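Local coordinates for protein 2-hydroxyisobutanoyl-CoA mutase large subunit (Aquincola tertiaricarbonis, PDB 4R3U) that isomerises 2-hydroxyisobutyryl-CoA and (S)-3-hydroxybutyryl-CoA, working as the substrate-binding large subunit of a cobalamin-dependent mutase together with a small cobalamin-binding subunit, at residues R246-N251 with A293-F298; V175-N180 with G206-D211. All blocks are in the same frame, centred on the assembly; numbering follows the deposited sequence.

Contact 1: R246-N251 with A293-F298. With 3KK (S-{(3R,5R,9R)-1-[(2R,3S,4R,5R)-5-(6-amino-9H-purin-9-yl)-4-hydroxy-3-(phosphonooxy)tetrahydrofuran-2-yl]-3,5,9-trihydroxy-8,8-dimethyl-3,5-dioxido-10,14-dioxo-2,4,6-trioxa-11,15-diaza-3lambda~5~,5lambda~5~-diphosphaheptadecan-17-yl} 2-hydroxy-2-methylpropanethioate), chain F.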
ATOM      1  N   ARG A 246       2.933  34.250  -6.940  1.00 38.53           N
ATOM      2  CA  ARG A 246       2.535  32.924  -6.455  1.00 36.67           C
ATOM      3  C   ARG A 246       2.733  31.782  -7.476  1.00 38.61           C
ATOM      4  O   ARG A 246       2.408  30.621  -7.188  1.00 37.30           O
ATOM      5  CB  ARG A 246       1.101  32.958  -5.919  1.00 36.84           C
ATOM      6  CG  ARG A 246       1.013  33.539  -4.542  1.00 37.99           C
ATOM      7  CD  ARG A 246      -0.367  33.398  -3.959  1.00 39.27           C
ATOM      8  NE  ARG A 246      -0.587  32.058  -3.437  1.00 57.16           N
ATOM      9  CZ  ARG A 246      -1.658  31.321  -3.707  1.00 70.97           C
ATOM     10  NH1 ARG A 246      -2.628  31.806  -4.476  1.00 56.38           N
ATOM     11  NH2 ARG A 246      -1.767  30.091  -3.217  1.00 48.09           N
ATOM     12  N   TYR A 247       3.291  32.110  -8.659  1.00 35.52           N
ATOM     13  CA  TYR A 247       3.537  31.160  -9.749  1.00 33.62           C
ATOM     14  C   TYR A 247       4.917  30.475  -9.704  1.00 35.94           C
ATOM     15  O   TYR A 247       5.924  31.119  -9.386  1.00 35.75           O
ATOM     16  CB  TYR A 247       3.308  31.826 -11.118  1.00 33.94           C
ATOM     17  CG  TYR A 247       2.911  30.851 -12.195  1.00 32.92           C
ATOM     18  CD1 TYR A 247       1.579  30.509 -12.393  1.00 33.41           C
ATOM     19  CD2 TYR A 247       3.867  30.260 -13.019  1.00 33.25           C
ATOM     20  CE1 TYR A 247       1.203  29.614 -13.393  1.00 32.33           C
ATOM     21  CE2 TYR A 247       3.504  29.354 -14.015  1.00 33.37           C
ATOM     22  CZ  TYR A 247       2.170  29.031 -14.197  1.00 39.33           C
ATOM     23  OH  TYR A 247       1.810  28.142 -15.179  1.00 38.96           O
ATOM     24  N   ASN A 248       4.938  29.171 -10.055  1.00 30.77           N
ATOM     25  CA  ASN A 248       6.129  28.330 -10.137  1.00 29.66           C
ATOM     26  C   ASN A 248       6.531  28.223 -11.616  1.00 32.52           C
ATOM     27  O   ASN A 248       5.867  27.511 -12.365  1.00 30.82           O
ATOM     28  CB  ASN A 248       5.855  26.967  -9.513  1.00 27.14           C
ATOM     29  CG  ASN A 248       5.396  27.068  -8.089  1.00 28.23           C
ATOM     30  OD1 ASN A 248       6.142  27.501  -7.224  1.00 27.58           O
ATOM     31  ND2 ASN A 248       4.149  26.705  -7.819  1.00 22.93           N
ATOM     32  N   PRO A 249       7.553  29.001 -12.077  1.00 28.78           N
ATOM     33  CA  PRO A 249       7.880  29.006 -13.516  1.00 27.96           C
ATOM     34  C   PRO A 249       8.494  27.724 -14.099  1.00 29.77           C
ATOM     35  O   PRO A 249       8.625  27.635 -15.317  1.00 30.31           O
ATOM     36  CB  PRO A 249       8.845  30.200 -13.655  1.00 29.16           C
ATOM     37  CG  PRO A 249       9.485  30.303 -12.338  1.00 33.01           C
ATOM     38  CD  PRO A 249       8.428  29.941 -11.330  1.00 29.15           C
ATOM     39  N   ILE A 250       8.912  26.783 -13.262  1.00 25.17           N
ATOM     40  CA  ILE A 250       9.583  25.559 -13.696  1.00 22.96           C
ATOM     41  C   ILE A 250       9.453  24.500 -12.621  1.00 25.72           C
ATOM     42  O   ILE A 250       9.298  24.796 -11.443  1.00 28.83           O
ATOM     43  CB  ILE A 250      11.092  25.876 -13.971  1.00 24.82           C
ATOM     44  CG1 ILE A 250      11.821  24.709 -14.689  1.00 23.70           C
ATOM     45  CG2 ILE A 250      11.844  26.344 -12.670  1.00 26.03           C
ATOM     46  CD1 ILE A 250      13.260  25.022 -15.188  1.00 22.47           C
ATOM     47  N   ASN A 251       9.566  23.271 -13.047  1.00 21.53           N
ATOM     48  CA  ASN A 251       9.690  22.065 -12.287  1.00 20.41           C
ATOM     49  C   ASN A 251      10.890  21.432 -12.946  1.00 26.12           C
ATOM     50  O   ASN A 251      10.765  20.902 -14.072  1.00 24.54           O
ATOM     51  CB  ASN A 251       8.464  21.156 -12.448  1.00 17.12           C
ATOM     52  CG  ASN A 251       7.463  21.260 -11.336  1.00 28.12           C
ATOM     53  OD1 ASN A 251       7.494  22.131 -10.462  1.00 30.09           O
ATOM     54  ND2 ASN A 251       6.530  20.384 -11.366  1.00 21.89           N
ATOM     55  N   ALA A 293      15.136  32.044  -6.784  1.00 30.50           N
ATOM     56  CA  ALA A 293      15.342  30.746  -6.127  1.00 28.42           C
ATOM     57  C   ALA A 293      14.194  30.296  -5.210  1.00 32.74           C
ATOM     58  O   ALA A 293      13.817  29.108  -5.292  1.00 30.77           O
ATOM     59  CB  ALA A 293      16.663  30.695  -5.408  1.00 29.32           C
ATOM     60  N   PRO A 294      13.545  31.201  -4.415  1.00 30.92           N
ATOM     61  CA  PRO A 294      12.409  30.753  -3.578  1.00 30.71           C
ATOM     62  C   PRO A 294      11.255  30.102  -4.354  1.00 34.32           C
ATOM     63  O   PRO A 294      10.591  29.211  -3.822  1.00 31.64           O
ATOM     64  CB  PRO A 294      11.944  32.045  -2.899  1.00 33.77           C
ATOM     65  CG  PRO A 294      13.118  32.929  -2.905  1.00 39.03           C
ATOM     66  CD  PRO A 294      13.832  32.632  -4.177  1.00 34.03           C
ATOM     67  N   ARG A 295      11.054  30.536  -5.622  1.00 32.68           N
ATOM     68  CA  ARG A 295      10.007  30.083  -6.539  1.00 32.56           C
ATOM     69  C   ARG A 295      10.380  28.928  -7.485  1.00 39.01           C
ATOM     70  O   ARG A 295       9.507  28.398  -8.189  1.00 37.96           O
ATOM     71  CB  ARG A 295       9.395  31.262  -7.300  1.00 32.78           C
ATOM     72  CG  ARG A 295       8.298  31.989  -6.519  1.00 36.69           C
ATOM     73  CD  ARG A 295       7.020  31.170  -6.484  1.00 43.53           C
ATOM     74  NE  ARG A 295       6.187  31.562  -5.359  1.00 55.20           N
ATOM     75  CZ  ARG A 295       5.225  30.818  -4.835  1.00 63.06           C
ATOM     76  NH1 ARG A 295       4.523  31.265  -3.810  1.00 63.87           N
ATOM     77  NH2 ARG A 295       4.952  29.626  -5.339  1.00 40.37           N
ATOM     78  N   LEU A 296      11.662  28.497  -7.468  1.00 35.58           N
ATOM     79  CA  LEU A 296      12.087  27.337  -8.246  1.00 32.65           C
ATOM     80  C   LEU A 296      11.442  26.123  -7.586  1.00 35.70           C
ATOM     81  O   LEU A 296      11.184  26.133  -6.375  1.00 37.50           O
ATOM     82  CB  LEU A 296      13.625  27.171  -8.228  1.00 32.43           C
ATOM     83  CG  LEU A 296      14.478  28.215  -8.948  1.00 36.40           C
ATOM     84  CD1 LEU A 296      15.943  28.043  -8.587  1.00 37.03           C
ATOM     85  CD2 LEU A 296      14.288  28.139 -10.457  1.00 33.47           C
ATOM     86  N   ALA A 297      11.171  25.087  -8.371  1.00 29.63           N
ATOM     87  CA  ALA A 297      10.547  23.850  -7.897  1.00 27.35           C
ATOM     88  C   ALA A 297      11.049  22.688  -8.738  1.00 28.35           C
ATOM     89  O   ALA A 297      11.652  22.888  -9.807  1.00 27.77           O
ATOM     90  CB  ALA A 297       9.022  23.957  -7.957  1.00 27.70           C
ATOM     91  N   PHE A 298      10.824  21.476  -8.237  1.00 23.07           N
ATOM     92  CA  PHE A 298      11.288  20.216  -8.835  1.00 21.53           C
ATOM     93  C   PHE A 298      10.169  19.198  -9.015  1.00 22.97           C
ATOM     94  O   PHE A 298       9.058  19.371  -8.500  1.00 22.70           O
ATOM     95  CB  PHE A 298      12.403  19.623  -7.953  1.00 22.76           C
ATOM     96  CG  PHE A 298      13.618  20.502  -7.860  1.00 24.21           C
ATOM     97  CD1 PHE A 298      13.659  21.572  -6.966  1.00 26.18           C
ATOM     98  CD2 PHE A 298      14.706  20.295  -8.694  1.00 25.75           C
ATOM     99  CE1 PHE A 298      14.763  22.425  -6.926  1.00 27.67           C
ATOM    100  CE2 PHE A 298      15.825  21.139  -8.630  1.00 28.98           C
ATOM    101  CZ  PHE A 298      15.838  22.198  -7.756  1.00 27.13           C
TER
HETATM  102  C4  3KK F 802       4.527  13.516 -18.951  0.50  6.91           C
HETATM  103  C3  3KK F 802       4.062  13.297 -17.515  0.50 12.48           C
HETATM  104  C2  3KK F 802       4.670  12.014 -16.952  0.50 14.70           C
HETATM  105  O3  3KK F 802       2.651  13.167 -17.542  0.50 11.40           O
HETATM  106  C1  3KK F 802       4.426  14.470 -16.596  0.50 19.36           C
HETATM  107  O1  3KK F 802       5.516  15.044 -16.656  0.50 19.20           O
HETATM  108  S1P 3KK F 802       3.140  14.893 -15.468  0.50 26.37           S
HETATM  109  C2P 3KK F 802       3.825  16.310 -14.566  0.50 22.78           C
HETATM  110  C3P 3KK F 802       2.746  16.981 -13.754  0.50 22.35           C
HETATM  111  N4P 3KK F 802       3.364  18.047 -12.978  0.50 20.57           N
HETATM  112  C5P 3KK F 802       2.820  18.516 -11.851  0.50 21.79           C
HETATM  113  O5P 3KK F 802       1.755  18.116 -11.370  0.50 21.65           O
HETATM  114  C6P 3KK F 802       3.658  19.621 -11.199  0.50 24.04           C
HETATM  115  C7P 3KK F 802       2.964  20.237  -9.993  0.50 26.92           C
HETATM  116  N8P 3KK F 802       3.846  21.216  -9.347  0.50 28.88           N
HETATM  117  C9P 3KK F 802       3.390  22.031  -8.384  0.50 28.49           C
HETATM  118  O9P 3KK F 802       2.215  22.025  -8.011  0.50 29.02           O
HETATM  119  CAP 3KK F 802       4.404  23.078  -7.836  0.50 27.59           C
HETATM  120  OAP 3KK F 802       5.272  23.585  -8.871  0.50 27.43           O
HETATM  121  CBP 3KK F 802       5.137  22.708  -6.502  0.50 27.99           C
HETATM  122  CDP 3KK F 802       5.912  23.925  -5.977  0.50 26.17           C
HETATM  123  CEP 3KK F 802       6.139  21.566  -6.705  0.50 28.00           C
HETATM  124  CCP 3KK F 802       4.129  22.319  -5.398  0.50 29.25           C
HETATM  125  O6A 3KK F 802       3.142  23.359  -5.290  0.50 28.82           O
HETATM  126  P2A 3KK F 802       1.733  23.200  -4.588  0.50 29.74           P
HETATM  127  O4A 3KK F 802       1.126  21.917  -4.975  0.50 28.43           O
HETATM  128  O5A 3KK F 802       0.974  24.450  -4.836  0.50 33.02           O
HETATM  129  O3A 3KK F 802       2.189  23.079  -3.035  0.50 33.55           O
HETATM  130  P1A 3KK F 802       2.876  24.243  -2.101  0.50 33.76           P
HETATM  131  O1A 3KK F 802       3.463  25.349  -2.904  0.50 34.58           O
HETATM  132  O2A 3KK F 802       3.736  23.558  -1.122  0.50 32.48           O
HETATM  133  O5B 3KK F 802       1.515  24.712  -1.339  0.50 33.39           O
HETATM  134  C5B 3KK F 802       0.661  25.779  -1.808  0.50 34.44           C
HETATM  135  C4B 3KK F 802       0.613  26.913  -0.768  0.50 36.96           C
HETATM  136  O4B 3KK F 802       0.391  26.405   0.583  0.50 38.51           O
HETATM  137  C3B 3KK F 802       1.929  27.683  -0.733  0.50 38.73           C
HETATM  138  O3B 3KK F 802       1.625  29.082  -0.515  0.50 44.84           O
HETATM  139  P3B 3KK F 802       1.839  30.223  -1.637  0.50 43.89           P
HETATM  140  O8A 3KK F 802       3.293  30.141  -1.903  0.50 39.49           O
HETATM  141  O7A 3KK F 802       0.947  29.786  -2.732  0.50 45.33           O
HETATM  142  O9A 3KK F 802       1.387  31.441  -0.920  0.50 47.76           O
HETATM  143  C2B 3KK F 802       2.651  27.093   0.465  0.50 35.54           C
HETATM  144  O2B 3KK F 802       3.589  28.015   1.034  0.50 35.58           O
HETATM  145  C1B 3KK F 802       1.506  26.798   1.412  0.50 38.06           C
HETATM  146  N9A 3KK F 802       1.818  25.683   2.356  0.50 42.50           N
HETATM  147  C8A 3KK F 802       2.053  24.400   2.086  0.50 42.80           C
HETATM  148  N7A 3KK F 802       2.292  23.771   3.233  0.50 44.40           N
HETATM  149  C5A 3KK F 802       2.182  24.658   4.229  0.50 46.16           C
HETATM  150  C4A 3KK F 802       1.879  25.850   3.676  0.50 45.41           C
HETATM  151  N3A 3KK F 802       1.701  26.959   4.440  0.50 44.89           N
HETATM  152  C2A 3KK F 802       1.815  26.883   5.847  0.50 45.91           C
HETATM  153  N1A 3KK F 802       2.131  25.605   6.385  0.50 46.88           N
HETATM  154  C6A 3KK F 802       2.319  24.546   5.568  0.50 45.41           C
HETATM  155  N6A 3KK F 802       2.621  23.344   6.060  0.50 43.70           N
HETATM  156  O   HOH W   1       3.768  26.915  -5.047  1.00 37.80           O

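Contact 2: V175-N180 with G206-D211. With 3KK (S-{(3R,5R,9R)-1-[(2R,3S,4R,5R)-5-(6-amino-9H-purin-9-yl)-4-hydroxy-3-(phosphonooxy)tetrahydrofuran-2-yl]-3,5,9-trihydroxy-8,8-dimethyl-3,5-dioxido-10,14-dioxo-2,4,6-trioxa-11,15-diaza-3lambda~5~,5lambda~5~-diphosphaheptadecan-17-yl} 2-hydroxy-2-methylpropanethioate), chain F.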
ATOM      1  N   VAL A 175      -3.164  25.574 -10.823  1.00 29.06           N
ATOM      2  CA  VAL A 175      -3.204  24.953 -12.147  1.00 27.79           C
ATOM      3  C   VAL A 175      -1.802  24.690 -12.721  1.00 31.07           C
ATOM      4  O   VAL A 175      -1.099  25.638 -13.105  1.00 32.32           O
ATOM      5  CB  VAL A 175      -4.104  25.749 -13.147  1.00 29.74           C
ATOM      6  CG1 VAL A 175      -4.107  25.107 -14.540  1.00 27.86           C
ATOM      7  CG2 VAL A 175      -5.534  25.911 -12.613  1.00 30.19           C
ATOM      8  N   SER A 176      -1.466  23.393 -12.856  1.00 26.69           N
ATOM      9  CA  SER A 176      -0.234  22.864 -13.431  1.00 25.46           C
ATOM     10  C   SER A 176      -0.424  22.478 -14.920  1.00 27.35           C
ATOM     11  O   SER A 176      -1.432  21.861 -15.295  1.00 27.40           O
ATOM     12  CB  SER A 176       0.250  21.642 -12.639  1.00 24.26           C
ATOM     13  OG  SER A 176       1.507  21.193 -13.124  1.00 22.12           O
ATOM     14  N   PHE A 177       0.568  22.824 -15.748  1.00 23.56           N
ATOM     15  CA  PHE A 177       0.630  22.519 -17.183  1.00 22.62           C
ATOM     16  C   PHE A 177       1.896  21.704 -17.472  1.00 25.13           C
ATOM     17  O   PHE A 177       3.013  22.180 -17.224  1.00 25.61           O
ATOM     18  CB  PHE A 177       0.642  23.810 -18.018  1.00 24.21           C
ATOM     19  CG  PHE A 177      -0.638  24.613 -18.095  1.00 25.41           C
ATOM     20  CD1 PHE A 177      -1.884  23.987 -18.001  1.00 25.82           C
ATOM     21  CD2 PHE A 177      -0.602  25.990 -18.312  1.00 27.37           C
ATOM     22  CE1 PHE A 177      -3.061  24.727 -18.117  1.00 27.08           C
ATOM     23  CE2 PHE A 177      -1.782  26.734 -18.436  1.00 29.46           C
ATOM     24  CZ  PHE A 177      -3.000  26.099 -18.359  1.00 28.46           C
ATOM     25  N   THR A 178       1.731  20.451 -17.939  1.00 22.27           N
ATOM     26  CA  THR A 178       2.881  19.602 -18.297  1.00 21.57           C
ATOM     27  C   THR A 178       3.285  19.976 -19.735  1.00 26.55           C
ATOM     28  O   THR A 178       3.046  19.225 -20.687  1.00 26.81           O
ATOM     29  CB  THR A 178       2.538  18.152 -18.162  1.00 20.33           C
ATOM     30  OG1 THR A 178       2.035  17.945 -16.858  1.00 20.09           O
ATOM     31  CG2 THR A 178       3.713  17.248 -18.438  1.00 18.32           C
ATOM     32  N   ILE A 179       3.860  21.166 -19.866  1.00 23.23           N
ATOM     33  CA  ILE A 179       4.228  21.747 -21.132  1.00 23.54           C
ATOM     34  C   ILE A 179       5.727  22.090 -21.090  1.00 27.52           C
ATOM     35  O   ILE A 179       6.239  22.469 -20.044  1.00 27.62           O
ATOM     36  CB  ILE A 179       3.267  22.940 -21.470  1.00 26.75           C
ATOM     37  CG1 ILE A 179       3.370  23.393 -22.960  1.00 26.30           C
ATOM     38  CG2 ILE A 179       3.412  24.105 -20.478  1.00 27.53           C
ATOM     39  CD1 ILE A 179       2.581  22.554 -23.943  1.00 21.15           C
ATOM     40  N   ASN A 180       6.433  21.849 -22.194  1.00 23.28           N
ATOM     41  CA  ASN A 180       7.877  22.020 -22.210  1.00 23.71           C
ATOM     42  C   ASN A 180       8.474  22.997 -23.256  1.00 29.68           C
ATOM     43  O   ASN A 180       8.567  24.178 -22.920  1.00 30.08           O
ATOM     44  CB  ASN A 180       8.597  20.667 -22.094  1.00 18.23           C
ATOM     45  CG  ASN A 180       8.254  19.957 -20.812  1.00 25.77           C
ATOM     46  OD1 ASN A 180       8.764  20.292 -19.757  1.00 17.25           O
ATOM     47  ND2 ASN A 180       7.347  18.981 -20.865  1.00 22.18           N
ATOM     48  N   GLY A 206       0.195  28.286  -9.785  1.00 32.94           N
ATOM     49  CA  GLY A 206       0.333  27.343 -10.871  1.00 31.47           C
ATOM     50  C   GLY A 206       1.769  27.027 -11.205  1.00 33.11           C
ATOM     51  O   GLY A 206       2.697  27.503 -10.547  1.00 32.38           O
ATOM     52  N   THR A 207       1.943  26.213 -12.245  1.00 29.59           N
ATOM     53  CA  THR A 207       3.220  25.722 -12.747  1.00 27.90           C
ATOM     54  C   THR A 207       3.141  25.381 -14.251  1.00 28.44           C
ATOM     55  O   THR A 207       2.115  24.898 -14.732  1.00 25.09           O
ATOM     56  CB  THR A 207       3.590  24.411 -12.007  1.00 22.45           C
ATOM     57  OG1 THR A 207       3.352  24.528 -10.601  1.00 22.28           O
ATOM     58  CG2 THR A 207       5.018  23.959 -12.270  1.00 18.72           C
ATOM     59  N   VAL A 208       4.254  25.620 -14.964  1.00 27.16           N
ATOM     60  CA  VAL A 208       4.562  25.153 -16.319  1.00 26.14           C
ATOM     61  C   VAL A 208       5.848  24.358 -16.094  1.00 31.49           C
ATOM     62  O   VAL A 208       6.715  24.810 -15.333  1.00 30.81           O
ATOM     63  CB  VAL A 208       4.704  26.249 -17.393  1.00 29.55           C
ATOM     64  CG1 VAL A 208       3.332  26.741 -17.848  1.00 28.48           C
ATOM     65  CG2 VAL A 208       5.581  27.417 -16.913  1.00 31.12           C
ATOM     66  N   GLN A 209       5.909  23.117 -16.600  1.00 29.25           N
ATOM     67  CA  GLN A 209       7.088  22.249 -16.411  1.00 28.46           C
ATOM     68  C   GLN A 209       8.361  22.931 -16.945  1.00 31.05           C
ATOM     69  O   GLN A 209       9.364  22.986 -16.229  1.00 32.86           O
ATOM     70  CB  GLN A 209       6.868  20.855 -17.028  1.00 28.26           C
ATOM     71  CG  GLN A 209       7.906  19.847 -16.583  1.00 23.00           C
ATOM     72  CD  GLN A 209       7.440  18.449 -16.824  1.00 33.94           C
ATOM     73  OE1 GLN A 209       7.680  17.856 -17.892  1.00 27.67           O
ATOM     74  NE2 GLN A 209       6.697  17.928 -15.858  1.00 21.80           N
ATOM     75  N   ALA A 210       8.295  23.470 -18.181  1.00 24.24           N
ATOM     76  CA  ALA A 210       9.322  24.289 -18.851  1.00 24.21           C
ATOM     77  C   ALA A 210      10.777  23.771 -19.004  1.00 28.37           C
ATOM     78  O   ALA A 210      11.455  24.153 -19.957  1.00 28.42           O
ATOM     79  CB  ALA A 210       9.299  25.709 -18.301  1.00 25.00           C
ATOM     80  N   ASP A 211      11.254  22.937 -18.074  1.00 26.22           N
ATOM     81  CA  ASP A 211      12.619  22.367 -18.066  1.00 26.19           C
ATOM     82  C   ASP A 211      12.971  21.681 -19.370  1.00 25.26           C
ATOM     83  O   ASP A 211      12.565  20.550 -19.610  1.00 21.52           O
ATOM     84  CB  ASP A 211      12.819  21.391 -16.869  1.00 26.70           C
ATOM     85  CG  ASP A 211      14.205  20.794 -16.700  1.00 27.43           C
ATOM     86  OD1 ASP A 211      15.088  21.043 -17.570  1.00 28.20           O
ATOM     87  OD2 ASP A 211      14.404  20.055 -15.728  1.00 31.76           O
TER
HETATM   88  C4  3KK F 802       4.527  13.516 -18.951  0.50  6.91           C
HETATM   89  C3  3KK F 802       4.062  13.297 -17.515  0.50 12.48           C
HETATM   90  C2  3KK F 802       4.670  12.014 -16.952  0.50 14.70           C
HETATM   91  O3  3KK F 802       2.651  13.167 -17.542  0.50 11.40           O
HETATM   92  C1  3KK F 802       4.426  14.470 -16.596  0.50 19.36           C
HETATM   93  O1  3KK F 802       5.516  15.044 -16.656  0.50 19.20           O
HETATM   94  S1P 3KK F 802       3.140  14.893 -15.468  0.50 26.37           S
HETATM   95  C2P 3KK F 802       3.825  16.310 -14.566  0.50 22.78           C
HETATM   96  C3P 3KK F 802       2.746  16.981 -13.754  0.50 22.35           C
HETATM   97  N4P 3KK F 802       3.364  18.047 -12.978  0.50 20.57           N
HETATM   98  C5P 3KK F 802       2.820  18.516 -11.851  0.50 21.79           C
HETATM   99  O5P 3KK F 802       1.755  18.116 -11.370  0.50 21.65           O
HETATM  100  C6P 3KK F 802       3.658  19.621 -11.199  0.50 24.04           C
HETATM  101  C7P 3KK F 802       2.964  20.237  -9.993  0.50 26.92           C
HETATM  102  N8P 3KK F 802       3.846  21.216  -9.347  0.50 28.88           N
HETATM  103  C9P 3KK F 802       3.390  22.031  -8.384  0.50 28.49           C
HETATM  104  O9P 3KK F 802       2.215  22.025  -8.011  0.50 29.02           O
HETATM  105  CAP 3KK F 802       4.404  23.078  -7.836  0.50 27.59           C
HETATM  106  OAP 3KK F 802       5.272  23.585  -8.871  0.50 27.43           O
HETATM  107  CBP 3KK F 802       5.137  22.708  -6.502  0.50 27.99           C
HETATM  108  CDP 3KK F 802       5.912  23.925  -5.977  0.50 26.17           C
HETATM  109  CEP 3KK F 802       6.139  21.566  -6.705  0.50 28.00           C
HETATM  110  CCP 3KK F 802       4.129  22.319  -5.398  0.50 29.25           C
HETATM  111  O6A 3KK F 802       3.142  23.359  -5.290  0.50 28.82           O
HETATM  112  P2A 3KK F 802       1.733  23.200  -4.588  0.50 29.74           P
HETATM  113  O4A 3KK F 802       1.126  21.917  -4.975  0.50 28.43           O
HETATM  114  O5A 3KK F 802       0.974  24.450  -4.836  0.50 33.02           O
HETATM  115  O3A 3KK F 802       2.189  23.079  -3.035  0.50 33.55           O
HETATM  116  P1A 3KK F 802       2.876  24.243  -2.101  0.50 33.76           P
HETATM  117  O1A 3KK F 802       3.463  25.349  -2.904  0.50 34.58           O
HETATM  118  O2A 3KK F 802       3.736  23.558  -1.122  0.50 32.48           O
HETATM  119  O5B 3KK F 802       1.515  24.712  -1.339  0.50 33.39           O
HETATM  120  C5B 3KK F 802       0.661  25.779  -1.808  0.50 34.44           C
HETATM  121  C4B 3KK F 802       0.613  26.913  -0.768  0.50 36.96           C
HETATM  122  O4B 3KK F 802       0.391  26.405   0.583  0.50 38.51           O
HETATM  123  C3B 3KK F 802       1.929  27.683  -0.733  0.50 38.73           C
HETATM  124  O3B 3KK F 802       1.625  29.082  -0.515  0.50 44.84           O
HETATM  125  P3B 3KK F 802       1.839  30.223  -1.637  0.50 43.89           P
HETATM  126  O8A 3KK F 802       3.293  30.141  -1.903  0.50 39.49           O
HETATM  127  O7A 3KK F 802       0.947  29.786  -2.732  0.50 45.33           O
HETATM  128  O9A 3KK F 802       1.387  31.441  -0.920  0.50 47.76           O
HETATM  129  C2B 3KK F 802       2.651  27.093   0.465  0.50 35.54           C
HETATM  130  O2B 3KK F 802       3.589  28.015   1.034  0.50 35.58           O
HETATM  131  C1B 3KK F 802       1.506  26.798   1.412  0.50 38.06           C
HETATM  132  N9A 3KK F 802       1.818  25.683   2.356  0.50 42.50           N
HETATM  133  C8A 3KK F 802       2.053  24.400   2.086  0.50 42.80           C
HETATM  134  N7A 3KK F 802       2.292  23.771   3.233  0.50 44.40           N
HETATM  135  C5A 3KK F 802       2.182  24.658   4.229  0.50 46.16           C
HETATM  136  C4A 3KK F 802       1.879  25.850   3.676  0.50 45.41           C
HETATM  137  N3A 3KK F 802       1.701  26.959   4.440  0.50 44.89           N
HETATM  138  C2A 3KK F 802       1.815  26.883   5.847  0.50 45.91           C
HETATM  139  N1A 3KK F 802       2.131  25.605   6.385  0.50 46.88           N
HETATM  140  C6A 3KK F 802       2.319  24.546   5.568  0.50 45.41           C
HETATM  141  N6A 3KK F 802       2.621  23.344   6.060  0.50 43.70           N
HETATM  142  O   HOH W   2      10.541  25.643 -21.970  1.00 27.38           O

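Contact 1: R246-N251 with A293-F298
R295 meets N248 at an oblique crossing, with guanidinium and amide planes 45° apart. NH2 of R295 donates to OD1 of N248 over 3.1 Å; the oxygen lies in the guanidinium plane, whereas the nitrogen stands well above the amide plane. R339 NH2 also bonds to OD1 of N248. A bend in the R295 chain (chi2 -74°) places its CD 3.1 Å from O of Y247. O of R246 lies over one face of the R295 guanidinium, too poorly angled for a hydrogen bond. Water 1 accepts from both R295 NH2 and N248 ND2 and lies 2.7 Å from O1A of the CoA diphosphate.

R246 reaches the 3'-phosphate of the same ligand edge-on, its NE and NH2 each donating to O7A; NH1 of R295 donates to O8A. Further along, I250 and L296 lie side by side, CG2 of I250 being 3.8 Å from CD2 of L296, both packing against helix 264-283. The two arginines grip different oxygens of one phosphate, with NE of R246 5.2 Å from NH1 of R295, so the bound 3'-phosphate probably offsets the repulsion between their like charges.

Contact 2: V175-N180 with G206-D211
Q209, just past strand 206-208, lies against I179 and N180, its side chain reaching on to the acyl end of 3KK. Its CB rests 3.5 Å from O of I179. CG, set anti to the backbone N (chi1 -167°), lies 3.3 Å from OD1 of N180. CD lies between N180 OD1 (3.7 Å) and 3KK O1 (3.9 Å). At the tip the amide is turned 38° from that of N180: OE1 of Q209 accepts from N180 ND2 over 3.2 Å, while NE2 donates almost straight (168°) to O1, the thioester carbonyl oxygen of 3KK. OD1 of N180 is held by K214 NZ, which also bonds weakly to OE1 of Q209, and E221 takes ND2 of N180. A leucine here would probably leave O1 without this donor and N180 ND2 without this acceptor.

Parallel pairing runs from T207 N to V175 O, F177 N to T207 O and Q209 N to F177 O, and A210 N to I179 O carries it past the inverse gamma turn at T178. S176 and T207 face the ligand, T207 OG1 being 2.8 Å from its OAP. CG1 of V208 lies at the F177 ring edge and 3.7 Å from I179 CG2. F177 and I179 meet Y190 and L186 of helix 183-196, which links the two strands as a beta-alpha-beta unit; strands 125-128 and 247-248 flank the pair in the TIM barrel.

Contact 2 comes first: 175-180 is followed by helix 183-196 and then by 206-211, which closes the loop. Helices 213-219 and 226-243 follow before 246-251 opens contact 1, closed at 293-298 after helices 255-259 and 264-283. The loops lie in series, neither enclosing nor crossing the other. They meet laterally, since strands 206-208 and 247-248 are sheet neighbours: N248 N lies 2.8 Å from G206 O, a probable hydrogen bond. Contact 2 joins adjacent strands of the parallel sheet, whereas contact 1 ties strand 247-248 to the approach to strand 298-302, with strand 252-253 between them along the chain. Both line one CoA ligand, contact 2 at the pantetheine and thioester, contact 1 chiefly at the phosphates.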